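Long-range contacts in heavy metal cation tricomponent efflux pump ZneA(CzcA-like) (Cupriavidus metallidurans, PDB 4K0J), which is an inner-membrane RND-family pump that exports heavy-metal cations, acting as a Zn(II)/proton antiporter: residues W556-L561 and G647-M652; G643-F648 and D698-Q703; H664-V669 and R811-G816. One frame throughout, in Å; residues are numbered along the deposited sequence.

How the interactions relate
The three contacts lie close together, with centres 9 to 11 Å apart. Interactions 1 and 2 share Gly647 and Phe648: strand 645-649, the last strand of one antiparallel sheet, pairs with 554-560 in interaction 1 and meets segment 698-703, which belongs to a second sheet, through side chains in interaction 2. Interaction 3 lies inside that second sheet, where strand 807-812 also neighbours strand 699-701. Two salt bridges tie interactions 2 and 3: Asp698 OD2 lies 2.7 Å from Arg815 NH1, and Asp702 pairs with Arg811. Asp654 joins interactions 1 and 3, accepting from Ser649 and Gln558 and weakly from His664.

Interaction 1: W556-L561 and G647-M652; sequences WLQVTL and GFSQPM
Trp556 and Gln558 each exchange two backbone hydrogen bonds with Ser649 and Gly647 respectively, holding strands 556-560 and 647-649 antiparallel at 165° with their axes 4.7 Å apart. Leu557 and Phe648 form the non-hydrogen-bonded pair between them, and the Gly647 carbonyl that accepts from Gln558 also receives a CA-H contact from Leu557, with CA and O 3.2 Å apart. The side chains of Leu557 and Phe648 share one face of the sheet, where both touch Phe638 of helix 627-638. On the other face, CG of Trp556 stands anti to the backbone N (chi1 -167°), and the indole leads away from segment 647-652 toward Glu610 and Ala612 of the next strand. Pro651, two residues past the end of the strand, crosses obliquely against the base of this side chain: its CD is 3.7 Å from Trp556 CB, and its CG lies 3.8 Å from CE3 on the six-membered ring. Ser649 OG lies at the edge of the five-membered ring, near its plane and 4.1 Å from CD1, and hydrogen-bonds to Asp654. Gln558 NE2 lies in the plane of the same indole at its edge; that amide nitrogen is gripped by Glu610 and Asp654, while OE1 accepts from His608, which fixes the rotation of the amide. The contact pairs the edge strand of a five-stranded antiparallel sheet with its inner neighbour, helix 627-638 packing on one face, as in the alpha/beta porter subdomains of RND pumps, probably the one called PC1.

Interaction 2: G643-F648 and D698-Q703; sequences GTQVGF and DVIIDQ
Phe648 presents the edge of its ring to the carboxylate of Asp698: OD2 lies near the ring plane, 3.9 Å from CD2. The two side chains cross at about a right angle, yet their flat groups are nearly coplanar, 18° apart, and the acid meets the ring at its edge, at CD2. Ile631, Ala635 and Phe638 of helix 627-638 touch the same side chain, as do Asn813 and Arg815. The contact joins two alpha/beta subdomains of the RND porter region, probably those called PC1 and PC2: strand 645-649 is the outermost strand of one antiparallel sheet, and strand 699-701 the outermost of another. These strands are not paired. The closest CA atoms of the two segments, those of Gly647 and Asp698, are 6.1 Å apart, and no hydrogen bond passes between the segments, so side chains bridge the gap. CG of Asp698 is anti to its own carbonyl carbon (chi1 -47°), which sets CG on the side of 646-648; both oxygens then come close to Phe648 CD2. OD2 comes within 3.7 Å of Phe648 N without bonding to it; its partners are Arg815, through a salt bridge, and the amide of Asn813. Both belong to the segment that follows strand 807-812, and they would be expected to stabilise the negative charge beside the aromatic rim. Farther along, Ile700 points toward 643-648 and packs against Thr560 and the side chain of Arg811 as well. Gln645 and Ile700 slide past each other in opposite directions, and the terminal amide of the glutamine meets a single methyl: Ile700 CG2 is 3.6 Å from Gln645 CD, 3.3 Å from OE1 and 3.5 Å from NE2.

Interaction 3: H664-V669 and R811-G816; sequences HSDLVV and RLNLRG
Leu667 and Leu812 exchange backbone hydrogen bonds, each N to O 2.9 Å, and pack together on one face of the antiparallel pair, with Leu667 CB 3.7 Å from Leu812 CG. Leu814 CB, just beyond the strand, lies 3.7 Å from Leu667 CD1, the two side chains crossing at about a right angle. On the other face Val668 CG1 leans on Arg811 CB. Ser665 OG donates to the already bonded Leu667 O at 2.7 Å; it and Leu812 N reach that oxygen from opposite faces of the carbonyl plane. Where the strands end, side chains take over from backbone: Asp666 N donates to Asn813 OD1 at 3.2 Å in a nearly straight bond (170°), and Leu814 N gives a weak bond to Asp666 OD2. Beyond this shell, Asp702 forms a salt bridge with Arg811. With OD1 accepting from Asp666 N and ND2 donating to Asp698, the bonds of Asn813 are consistent with one orientation of its amide, which links the residue before strand 667-672 to the carboxylate of the one before strand 699-701.

Interaction 1: W556-L561 and G647-M652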
ATOM      1  N   TRP C 556      35.218   0.734  13.674  1.00 46.78           N
ATOM      2  CA  TRP C 556      34.695   2.103  13.668  1.00 44.85           C
ATOM      3  C   TRP C 556      34.934   2.835  14.991  1.00 44.77           C
ATOM      4  O   TRP C 556      34.881   2.236  16.061  1.00 39.10           O
ATOM      5  CB  TRP C 556      33.204   2.108  13.346  1.00 36.01           C
ATOM      6  CG  TRP C 556      32.658   3.449  13.031  1.00 26.72           C
ATOM      7  CD1 TRP C 556      32.085   4.329  13.902  1.00 38.67           C
ATOM      8  CD2 TRP C 556      32.615   4.072  11.742  1.00 31.83           C
ATOM      9  NE1 TRP C 556      31.694   5.469  13.236  1.00 39.55           N
ATOM     10  CE2 TRP C 556      32.007   5.334  11.909  1.00 32.49           C
ATOM     11  CE3 TRP C 556      33.033   3.688  10.464  1.00 38.02           C
ATOM     12  CZ2 TRP C 556      31.807   6.212  10.846  1.00 26.48           C
ATOM     13  CZ3 TRP C 556      32.835   4.564   9.410  1.00 41.52           C
ATOM     14  CH2 TRP C 556      32.227   5.811   9.609  1.00 38.16           C
ATOM     15  N   LEU C 557      35.184   4.137  14.906  1.00 41.23           N
ATOM     16  CA  LEU C 557      35.503   4.940  16.080  1.00 38.55           C
ATOM     17  C   LEU C 557      34.560   6.132  16.256  1.00 34.84           C
ATOM     18  O   LEU C 557      34.260   6.849  15.305  1.00 25.23           O
ATOM     19  CB  LEU C 557      36.950   5.443  16.001  1.00 36.48           C
ATOM     20  CG  LEU C 557      38.122   4.586  16.496  1.00 30.14           C
ATOM     21  CD1 LEU C 557      38.215   3.267  15.767  1.00 29.83           C
ATOM     22  CD2 LEU C 557      39.419   5.348  16.333  1.00 30.10           C
ATOM     23  N   GLN C 558      34.096   6.337  17.483  1.00 26.44           N
ATOM     24  CA  GLN C 558      33.384   7.559  17.829  1.00 36.72           C
ATOM     25  C   GLN C 558      34.304   8.437  18.665  1.00 38.67           C
ATOM     26  O   GLN C 558      34.269   8.399  19.893  1.00 54.79           O
ATOM     27  CB  GLN C 558      32.106   7.243  18.601  1.00 48.83           C
ATOM     28  CG  GLN C 558      31.047   6.554  17.766  1.00 57.59           C
ATOM     29  CD  GLN C 558      30.360   7.503  16.808  1.00 57.62           C
ATOM     30  OE1 GLN C 558      30.376   8.718  17.005  1.00 64.94           O
ATOM     31  NE2 GLN C 558      29.756   6.954  15.760  1.00 48.00           N
ATOM     32  N   VAL C 559      35.130   9.222  17.987  1.00 32.25           N
ATOM     33  CA  VAL C 559      36.178   9.990  18.638  1.00 34.30           C
ATOM     34  C   VAL C 559      35.676  11.346  19.115  1.00 27.24           C
ATOM     35  O   VAL C 559      35.210  12.162  18.317  1.00 30.76           O
ATOM     36  CB  VAL C 559      37.390  10.169  17.705  1.00 48.18           C
ATOM     37  CG1 VAL C 559      38.391  11.123  18.315  1.00 47.43           C
ATOM     38  CG2 VAL C 559      38.037   8.820  17.425  1.00 50.84           C
ATOM     39  N   THR C 560      35.776  11.574  20.424  1.00 34.11           N
ATOM     40  CA  THR C 560      35.277  12.802  21.042  1.00 42.37           C
ATOM     41  C   THR C 560      36.401  13.785  21.361  1.00 24.70           C
ATOM     42  O   THR C 560      37.459  13.400  21.849  1.00 61.65           O
ATOM     43  CB  THR C 560      34.478  12.510  22.324  1.00 39.03           C
ATOM     44  OG1 THR C 560      33.508  11.490  22.063  1.00 26.12           O
ATOM     45  CG2 THR C 560      33.769  13.757  22.800  1.00 25.67           C
ATOM     46  N   LEU C 561      36.158  15.057  21.081  1.00 24.20           N
ATOM     47  CA  LEU C 561      37.173  16.088  21.199  1.00 38.34           C
ATOM     48  C   LEU C 561      36.713  17.209  22.139  1.00 37.33           C
ATOM     49  O   LEU C 561      35.529  17.296  22.467  1.00 36.31           O
ATOM     50  CB  LEU C 561      37.495  16.638  19.810  1.00 31.36           C
ATOM     51  CG  LEU C 561      38.777  16.146  19.134  1.00 31.15           C
ATOM     52  CD1 LEU C 561      38.997  14.671  19.359  1.00 37.41           C
ATOM     53  CD2 LEU C 561      38.733  16.458  17.659  1.00 28.32           C
ATOM     54  N   GLY C 647      35.679   6.244  21.242  1.00 40.23           N
ATOM     55  CA  GLY C 647      34.713   5.170  21.382  1.00 35.72           C
ATOM     56  C   GLY C 647      34.990   4.070  20.378  1.00 38.76           C
ATOM     57  O   GLY C 647      35.298   4.358  19.222  1.00 34.97           O
ATOM     58  N   PHE C 648      34.875   2.818  20.816  1.00 39.20           N
ATOM     59  CA  PHE C 648      35.199   1.666  19.975  1.00 45.25           C
ATOM     60  C   PHE C 648      33.979   0.842  19.541  1.00 48.56           C
ATOM     61  O   PHE C 648      33.204   0.362  20.373  1.00 53.35           O
ATOM     62  CB  PHE C 648      36.195   0.758  20.688  1.00 47.16           C
ATOM     63  CG  PHE C 648      37.618   1.209  20.575  1.00 51.34           C
ATOM     64  CD1 PHE C 648      38.425   0.740  19.555  1.00 51.77           C
ATOM     65  CD2 PHE C 648      38.157   2.087  21.495  1.00 60.16           C
ATOM     66  CE1 PHE C 648      39.749   1.147  19.450  1.00 48.60           C
ATOM     67  CE2 PHE C 648      39.478   2.496  21.393  1.00 56.72           C
ATOM     68  CZ  PHE C 648      40.272   2.024  20.368  1.00 44.40           C
ATOM     69  N   SER C 649      33.833   0.670  18.229  1.00 45.51           N
ATOM     70  CA  SER C 649      32.721  -0.078  17.643  1.00 51.00           C
ATOM     71  C   SER C 649      33.068  -0.598  16.248  1.00 46.26           C
ATOM     72  O   SER C 649      34.233  -0.805  15.927  1.00 36.62           O
ATOM     73  CB  SER C 649      31.455   0.785  17.596  1.00 65.03           C
ATOM     74  OG  SER C 649      31.768   2.139  17.310  1.00 76.28           O
ATOM     75  N   GLN C 650      32.049  -0.823  15.424  1.00 55.37           N
ATOM     76  CA  GLN C 650      32.255  -1.309  14.060  1.00 55.22           C
ATOM     77  C   GLN C 650      31.329  -0.579  13.088  1.00 46.74           C
ATOM     78  O   GLN C 650      30.277  -0.093  13.487  1.00 43.74           O
ATOM     79  CB  GLN C 650      32.046  -2.829  13.979  1.00 52.86           C
ATOM     80  CG  GLN C 650      32.955  -3.618  14.893  1.00 46.21           C
ATOM     81  CD  GLN C 650      32.994  -5.082  14.552  1.00 38.38           C
ATOM     82  OE1 GLN C 650      33.789  -5.511  13.716  1.00 37.67           O
ATOM     83  NE2 GLN C 650      32.146  -5.866  15.208  1.00 38.20           N
ATOM     84  N   PRO C 651      31.728  -0.487  11.809  1.00 39.44           N
ATOM     85  CA  PRO C 651      30.973   0.318  10.844  1.00 33.30           C
ATOM     86  C   PRO C 651      29.506  -0.077  10.645  1.00 31.46           C
ATOM     87  O   PRO C 651      28.677   0.814  10.489  1.00 46.32           O
ATOM     88  CB  PRO C 651      31.772   0.140   9.553  1.00 34.84           C
ATOM     89  CG  PRO C 651      33.159  -0.092  10.021  1.00 28.66           C
ATOM     90  CD  PRO C 651      33.007  -0.950  11.242  1.00 34.72           C
ATOM     91  N   MET C 652      29.178  -1.362  10.647  1.00 35.33           N
ATOM     92  CA  MET C 652      27.784  -1.758  10.455  1.00 38.67           C
ATOM     93  C   MET C 652      27.004  -1.714  11.759  1.00 39.08           C
ATOM     94  O   MET C 652      25.917  -1.143  11.825  1.00 33.69           O
ATOM     95  CB  MET C 652      27.677  -3.165   9.865  1.00 43.64           C
ATOM     96  CG  MET C 652      28.143  -3.316   8.429  1.00 40.21           C
ATOM     97  SD  MET C 652      27.962  -5.030   7.885  1.00 33.42           S
ATOM     98  CE  MET C 652      26.336  -4.987   7.146  1.00126.96           C
TER

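Interaction 2: G643-F648 and D698-Q703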
ATOM      1  N   GLY C 643      43.281  15.193  24.570  1.00 45.20           N
ATOM      2  CA  GLY C 643      41.950  15.673  24.240  1.00 46.14           C
ATOM      3  C   GLY C 643      41.120  14.683  23.452  1.00 59.82           C
ATOM      4  O   GLY C 643      39.928  14.894  23.232  1.00 66.62           O
ATOM      5  N   THR C 644      41.752  13.589  23.039  1.00 61.82           N
ATOM      6  CA  THR C 644      41.133  12.635  22.128  1.00 58.79           C
ATOM      7  C   THR C 644      40.452  11.479  22.852  1.00 50.21           C
ATOM      8  O   THR C 644      41.081  10.458  23.119  1.00 59.33           O
ATOM      9  CB  THR C 644      42.186  12.041  21.184  1.00 71.20           C
ATOM     10  OG1 THR C 644      42.964  13.096  20.610  1.00 78.90           O
ATOM     11  CG2 THR C 644      41.527  11.243  20.080  1.00 77.66           C
ATOM     12  N   GLN C 645      39.171  11.635  23.165  1.00 35.11           N
ATOM     13  CA  GLN C 645      38.381  10.528  23.703  1.00 42.44           C
ATOM     14  C   GLN C 645      37.832   9.620  22.589  1.00 48.81           C
ATOM     15  O   GLN C 645      37.197  10.098  21.650  1.00 58.49           O
ATOM     16  CB  GLN C 645      37.239  11.063  24.561  1.00 37.97           C
ATOM     17  CG  GLN C 645      37.697  11.940  25.693  1.00 39.43           C
ATOM     18  CD  GLN C 645      36.760  11.870  26.881  1.00 49.67           C
ATOM     19  OE1 GLN C 645      36.733  10.871  27.604  1.00 65.42           O
ATOM     20  NE2 GLN C 645      35.977  12.927  27.087  1.00 42.59           N
ATOM     21  N   VAL C 646      38.062   8.313  22.705  1.00 35.35           N
ATOM     22  CA  VAL C 646      37.789   7.395  21.601  1.00 29.88           C
ATOM     23  C   VAL C 646      36.825   6.255  21.923  1.00 36.59           C
ATOM     24  O   VAL C 646      37.123   5.396  22.753  1.00 33.49           O
ATOM     25  CB  VAL C 646      39.087   6.772  21.086  1.00 28.33           C
ATOM     26  CG1 VAL C 646      38.788   5.780  19.988  1.00 28.40           C
ATOM     27  CG2 VAL C 646      40.032   7.855  20.599  1.00 42.77           C
ATOM     28  N   GLY C 647      35.679   6.244  21.242  1.00 40.23           N
ATOM     29  CA  GLY C 647      34.713   5.170  21.382  1.00 35.72           C
ATOM     30  C   GLY C 647      34.990   4.070  20.378  1.00 38.76           C
ATOM     31  O   GLY C 647      35.298   4.358  19.222  1.00 34.97           O
ATOM     32  N   PHE C 648      34.875   2.818  20.816  1.00 39.20           N
ATOM     33  CA  PHE C 648      35.199   1.666  19.975  1.00 45.25           C
ATOM     34  C   PHE C 648      33.979   0.842  19.541  1.00 48.56           C
ATOM     35  O   PHE C 648      33.204   0.362  20.373  1.00 53.35           O
ATOM     36  CB  PHE C 648      36.195   0.758  20.688  1.00 47.16           C
ATOM     37  CG  PHE C 648      37.618   1.209  20.575  1.00 51.34           C
ATOM     38  CD1 PHE C 648      38.425   0.740  19.555  1.00 51.77           C
ATOM     39  CD2 PHE C 648      38.157   2.087  21.495  1.00 60.16           C
ATOM     40  CE1 PHE C 648      39.749   1.147  19.450  1.00 48.60           C
ATOM     41  CE2 PHE C 648      39.478   2.496  21.393  1.00 56.72           C
ATOM     42  CZ  PHE C 648      40.272   2.024  20.368  1.00 44.40           C
ATOM     43  N   ASP C 698      35.006   2.161  27.583  1.00 70.61           N
ATOM     44  CA  ASP C 698      34.915   3.586  27.300  1.00 71.61           C
ATOM     45  C   ASP C 698      33.657   4.113  27.974  1.00 82.12           C
ATOM     46  O   ASP C 698      32.659   3.403  28.028  1.00 92.36           O
ATOM     47  CB  ASP C 698      34.852   3.836  25.794  1.00 65.87           C
ATOM     48  CG  ASP C 698      35.900   3.049  25.026  1.00 71.51           C
ATOM     49  OD1 ASP C 698      37.094   3.409  25.098  1.00 72.66           O
ATOM     50  OD2 ASP C 698      35.528   2.072  24.341  1.00 70.29           O
ATOM     51  N   VAL C 699      33.716   5.332  28.513  1.00 67.17           N
ATOM     52  CA  VAL C 699      32.545   5.982  29.113  1.00 58.02           C
ATOM     53  C   VAL C 699      32.580   7.484  28.866  1.00 57.57           C
ATOM     54  O   VAL C 699      33.564   8.140  29.197  1.00 62.80           O
ATOM     55  CB  VAL C 699      32.462   5.768  30.645  1.00 53.52           C
ATOM     56  CG1 VAL C 699      31.438   6.721  31.259  1.00 48.12           C
ATOM     57  CG2 VAL C 699      32.105   4.334  30.983  1.00 49.85           C
ATOM     58  N   ILE C 700      31.511   8.031  28.292  1.00 53.75           N
ATOM     59  CA  ILE C 700      31.424   9.478  28.093  1.00 46.46           C
ATOM     60  C   ILE C 700      29.992   9.989  28.128  1.00 41.79           C
ATOM     61  O   ILE C 700      29.048   9.212  28.047  1.00 39.04           O
ATOM     62  CB  ILE C 700      32.066   9.916  26.768  1.00 38.26           C
ATOM     63  CG1 ILE C 700      32.065   8.760  25.769  1.00 47.71           C
ATOM     64  CG2 ILE C 700      33.478  10.416  27.000  1.00 40.29           C
ATOM     65  CD1 ILE C 700      32.914   9.020  24.541  1.00 57.62           C
ATOM     66  N   ILE C 701      29.838  11.301  28.267  1.00 39.01           N
ATOM     67  CA  ILE C 701      28.526  11.924  28.149  1.00 41.48           C
ATOM     68  C   ILE C 701      28.323  12.304  26.694  1.00 38.26           C
ATOM     69  O   ILE C 701      29.024  13.172  26.176  1.00 42.63           O
ATOM     70  CB  ILE C 701      28.401  13.189  29.022  1.00 41.38           C
ATOM     71  CG1 ILE C 701      28.407  12.820  30.508  1.00 35.08           C
ATOM     72  CG2 ILE C 701      27.133  13.963  28.670  1.00 34.63           C
ATOM     73  CD1 ILE C 701      28.142  13.994  31.425  1.00 30.13           C
ATOM     74  N   ASP C 702      27.370  11.645  26.042  1.00 33.38           N
ATOM     75  CA  ASP C 702      27.115  11.844  24.625  1.00 44.90           C
ATOM     76  C   ASP C 702      26.872  13.312  24.286  1.00 46.77           C
ATOM     77  O   ASP C 702      27.479  13.845  23.356  1.00 39.49           O
ATOM     78  CB  ASP C 702      25.927  10.994  24.175  1.00 59.61           C
ATOM     79  CG  ASP C 702      25.920  10.749  22.677  1.00 69.67           C
ATOM     80  OD1 ASP C 702      26.979  10.372  22.131  1.00 75.08           O
ATOM     81  OD2 ASP C 702      24.857  10.935  22.046  1.00 70.79           O
ATOM     82  N   GLN C 703      25.992  13.964  25.044  1.00 52.07           N
ATOM     83  CA  GLN C 703      25.719  15.386  24.846  1.00 49.92           C
ATOM     84  C   GLN C 703      26.922  16.242  25.231  1.00 52.55           C
ATOM     85  O   GLN C 703      27.395  16.212  26.369  1.00 54.99           O
ATOM     86  CB  GLN C 703      24.484  15.832  25.628  1.00 39.70           C
ATOM     87  CG  GLN C 703      23.180  15.259  25.119  1.00 43.42           C
ATOM     88  CD  GLN C 703      22.974  13.816  25.526  1.00 48.47           C
ATOM     89  OE1 GLN C 703      23.836  13.210  26.163  1.00 37.06           O
ATOM     90  NE2 GLN C 703      21.826  13.255  25.161  1.00 60.11           N
TER

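Interaction 3: H664-V669 and R811-G816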
ATOM      1  N   HIS C 664      26.004   5.945  19.799  1.00 51.42           N
ATOM      2  CA  HIS C 664      26.817   4.934  19.151  1.00 50.11           C
ATOM      3  C   HIS C 664      27.685   4.164  20.134  1.00 58.68           C
ATOM      4  O   HIS C 664      28.908   4.298  20.134  1.00 58.76           O
ATOM      5  CB  HIS C 664      27.676   5.591  18.080  1.00 43.68           C
ATOM      6  CG  HIS C 664      26.890   6.404  17.105  1.00 40.89           C
ATOM      7  ND1 HIS C 664      26.365   5.874  15.947  1.00 44.10           N
ATOM      8  CD2 HIS C 664      26.528   7.708  17.119  1.00 50.01           C
ATOM      9  CE1 HIS C 664      25.723   6.818  15.284  1.00 46.71           C
ATOM     10  NE2 HIS C 664      25.802   7.939  15.976  1.00 50.25           N
ATOM     11  N   SER C 665      27.044   3.353  20.969  1.00 72.80           N
ATOM     12  CA  SER C 665      27.755   2.504  21.924  1.00 78.82           C
ATOM     13  C   SER C 665      26.910   1.291  22.307  1.00 77.93           C
ATOM     14  O   SER C 665      25.687   1.304  22.153  1.00 76.96           O
ATOM     15  CB  SER C 665      28.144   3.297  23.175  1.00 74.80           C
ATOM     16  OG  SER C 665      26.997   3.706  23.897  1.00 74.93           O
ATOM     17  N   ASP C 666      27.569   0.247  22.805  1.00 73.36           N
ATOM     18  CA  ASP C 666      26.897  -0.995  23.174  1.00 69.16           C
ATOM     19  C   ASP C 666      25.894  -0.757  24.290  1.00 56.46           C
ATOM     20  O   ASP C 666      24.778  -1.273  24.265  1.00 57.43           O
ATOM     21  CB  ASP C 666      27.920  -2.037  23.633  1.00 88.38           C
ATOM     22  CG  ASP C 666      29.185  -2.030  22.790  1.00104.00           C
ATOM     23  OD1 ASP C 666      29.141  -1.544  21.638  1.00102.45           O
ATOM     24  OD2 ASP C 666      30.227  -2.514  23.283  1.00111.44           O
ATOM     25  N   LEU C 667      26.309   0.036  25.270  1.00 53.81           N
ATOM     26  CA  LEU C 667      25.502   0.314  26.449  1.00 62.88           C
ATOM     27  C   LEU C 667      25.333   1.815  26.624  1.00 65.54           C
ATOM     28  O   LEU C 667      26.223   2.587  26.277  1.00 61.92           O
ATOM     29  CB  LEU C 667      26.180  -0.267  27.694  1.00 63.61           C
ATOM     30  CG  LEU C 667      26.262  -1.790  27.807  1.00 58.84           C
ATOM     31  CD1 LEU C 667      27.372  -2.204  28.760  1.00 43.90           C
ATOM     32  CD2 LEU C 667      24.926  -2.350  28.268  1.00 67.32           C
ATOM     33  N   VAL C 668      24.188   2.233  27.153  1.00 39.72           N
ATOM     34  CA  VAL C 668      24.019   3.626  27.546  1.00 39.04           C
ATOM     35  C   VAL C 668      23.314   3.708  28.881  1.00 49.76           C
ATOM     36  O   VAL C 668      22.646   2.763  29.303  1.00 59.77           O
ATOM     37  CB  VAL C 668      23.199   4.457  26.522  1.00 45.32           C
ATOM     38  CG1 VAL C 668      23.904   4.529  25.172  1.00 36.31           C
ATOM     39  CG2 VAL C 668      21.790   3.905  26.383  1.00 46.75           C
ATOM     40  N   VAL C 669      23.476   4.847  29.545  1.00 49.20           N
ATOM     41  CA  VAL C 669      22.709   5.160  30.742  1.00 52.78           C
ATOM     42  C   VAL C 669      22.060   6.528  30.568  1.00 55.91           C
ATOM     43  O   VAL C 669      22.745   7.551  30.509  1.00 57.26           O
ATOM     44  CB  VAL C 669      23.581   5.157  32.009  1.00 49.86           C
ATOM     45  CG1 VAL C 669      22.761   5.603  33.209  1.00 55.18           C
ATOM     46  CG2 VAL C 669      24.154   3.776  32.248  1.00 46.92           C
ATOM     47  N   ARG C 811      27.145   7.183  27.365  1.00 34.39           N
ATOM     48  CA  ARG C 811      27.427   6.054  26.498  1.00 45.88           C
ATOM     49  C   ARG C 811      28.709   5.325  26.904  1.00 55.12           C
ATOM     50  O   ARG C 811      29.673   5.951  27.348  1.00 60.05           O
ATOM     51  CB  ARG C 811      27.445   6.487  25.028  1.00 39.06           C
ATOM     52  CG  ARG C 811      28.637   7.292  24.579  1.00 37.88           C
ATOM     53  CD  ARG C 811      28.544   7.518  23.078  1.00 35.45           C
ATOM     54  NE  ARG C 811      29.817   7.888  22.469  1.00 34.19           N
ATOM     55  CZ  ARG C 811      30.173   9.138  22.193  1.00 34.99           C
ATOM     56  NH1 ARG C 811      29.353  10.141  22.479  1.00 41.69           N
ATOM     57  NH2 ARG C 811      31.349   9.389  21.632  1.00 30.18           N
ATOM     58  N   LEU C 812      28.696   3.997  26.762  1.00 57.96           N
ATOM     59  CA  LEU C 812      29.774   3.133  27.250  1.00 55.68           C
ATOM     60  C   LEU C 812      29.794   1.742  26.596  1.00 50.41           C
ATOM     61  O   LEU C 812      28.749   1.196  26.251  1.00 46.69           O
ATOM     62  CB  LEU C 812      29.680   2.971  28.770  1.00 64.48           C
ATOM     63  CG  LEU C 812      28.574   2.067  29.319  1.00 76.99           C
ATOM     64  CD1 LEU C 812      29.009   1.458  30.639  1.00 83.00           C
ATOM     65  CD2 LEU C 812      27.264   2.822  29.486  1.00 78.33           C
ATOM     66  N   ASN C 813      30.985   1.164  26.446  1.00 53.26           N
ATOM     67  CA  ASN C 813      31.124  -0.167  25.840  1.00 55.76           C
ATOM     68  C   ASN C 813      31.408  -1.285  26.849  1.00 60.79           C
ATOM     69  O   ASN C 813      32.158  -1.097  27.806  1.00 60.69           O
ATOM     70  CB  ASN C 813      32.207  -0.157  24.758  1.00 59.75           C
ATOM     71  CG  ASN C 813      31.864   0.758  23.600  1.00 73.31           C
ATOM     72  OD1 ASN C 813      30.705   0.865  23.198  1.00 75.06           O
ATOM     73  ND2 ASN C 813      32.874   1.429  23.057  1.00 77.99           N
ATOM     74  N   LEU C 814      30.818  -2.454  26.613  1.00 69.14           N
ATOM     75  CA  LEU C 814      30.918  -3.586  27.536  1.00 71.83           C
ATOM     76  C   LEU C 814      32.248  -4.327  27.451  1.00 73.58           C
ATOM     77  O   LEU C 814      32.542  -5.178  28.288  1.00 82.76           O
ATOM     78  CB  LEU C 814      29.762  -4.568  27.302  1.00 83.03           C
ATOM     79  CG  LEU C 814      29.273  -4.804  25.864  1.00 91.92           C
ATOM     80  CD1 LEU C 814      30.311  -5.506  24.994  1.00 90.44           C
ATOM     81  CD2 LEU C 814      27.968  -5.588  25.869  1.00 98.73           C
ATOM     82  N   ARG C 815      33.037  -3.994  26.433  1.00 72.86           N
ATOM     83  CA  ARG C 815      34.296  -4.678  26.131  1.00 68.20           C
ATOM     84  C   ARG C 815      35.231  -4.820  27.328  1.00 73.82           C
ATOM     85  O   ARG C 815      35.414  -3.880  28.098  1.00 79.18           O
ATOM     86  CB  ARG C 815      35.015  -3.954  24.989  1.00 61.80           C
ATOM     87  CG  ARG C 815      36.458  -4.373  24.773  1.00 62.88           C
ATOM     88  CD  ARG C 815      37.024  -3.709  23.532  1.00 65.74           C
ATOM     89  NE  ARG C 815      36.724  -2.281  23.501  1.00 67.18           N
ATOM     90  CZ  ARG C 815      37.556  -1.334  23.917  1.00 68.71           C
ATOM     91  NH1 ARG C 815      37.198  -0.059  23.856  1.00 74.32           N
ATOM     92  NH2 ARG C 815      38.749  -1.659  24.395  1.00 67.21           N
ATOM     93  N   GLY C 816      35.809  -6.007  27.478  1.00 76.64           N
ATOM     94  CA  GLY C 816      36.775  -6.254  28.530  1.00 84.36           C
ATOM     95  C   GLY C 816      36.462  -7.485  29.356  1.00 99.14           C
ATOM     96  O   GLY C 816      37.365  -8.230  29.739  1.00107.89           O
TER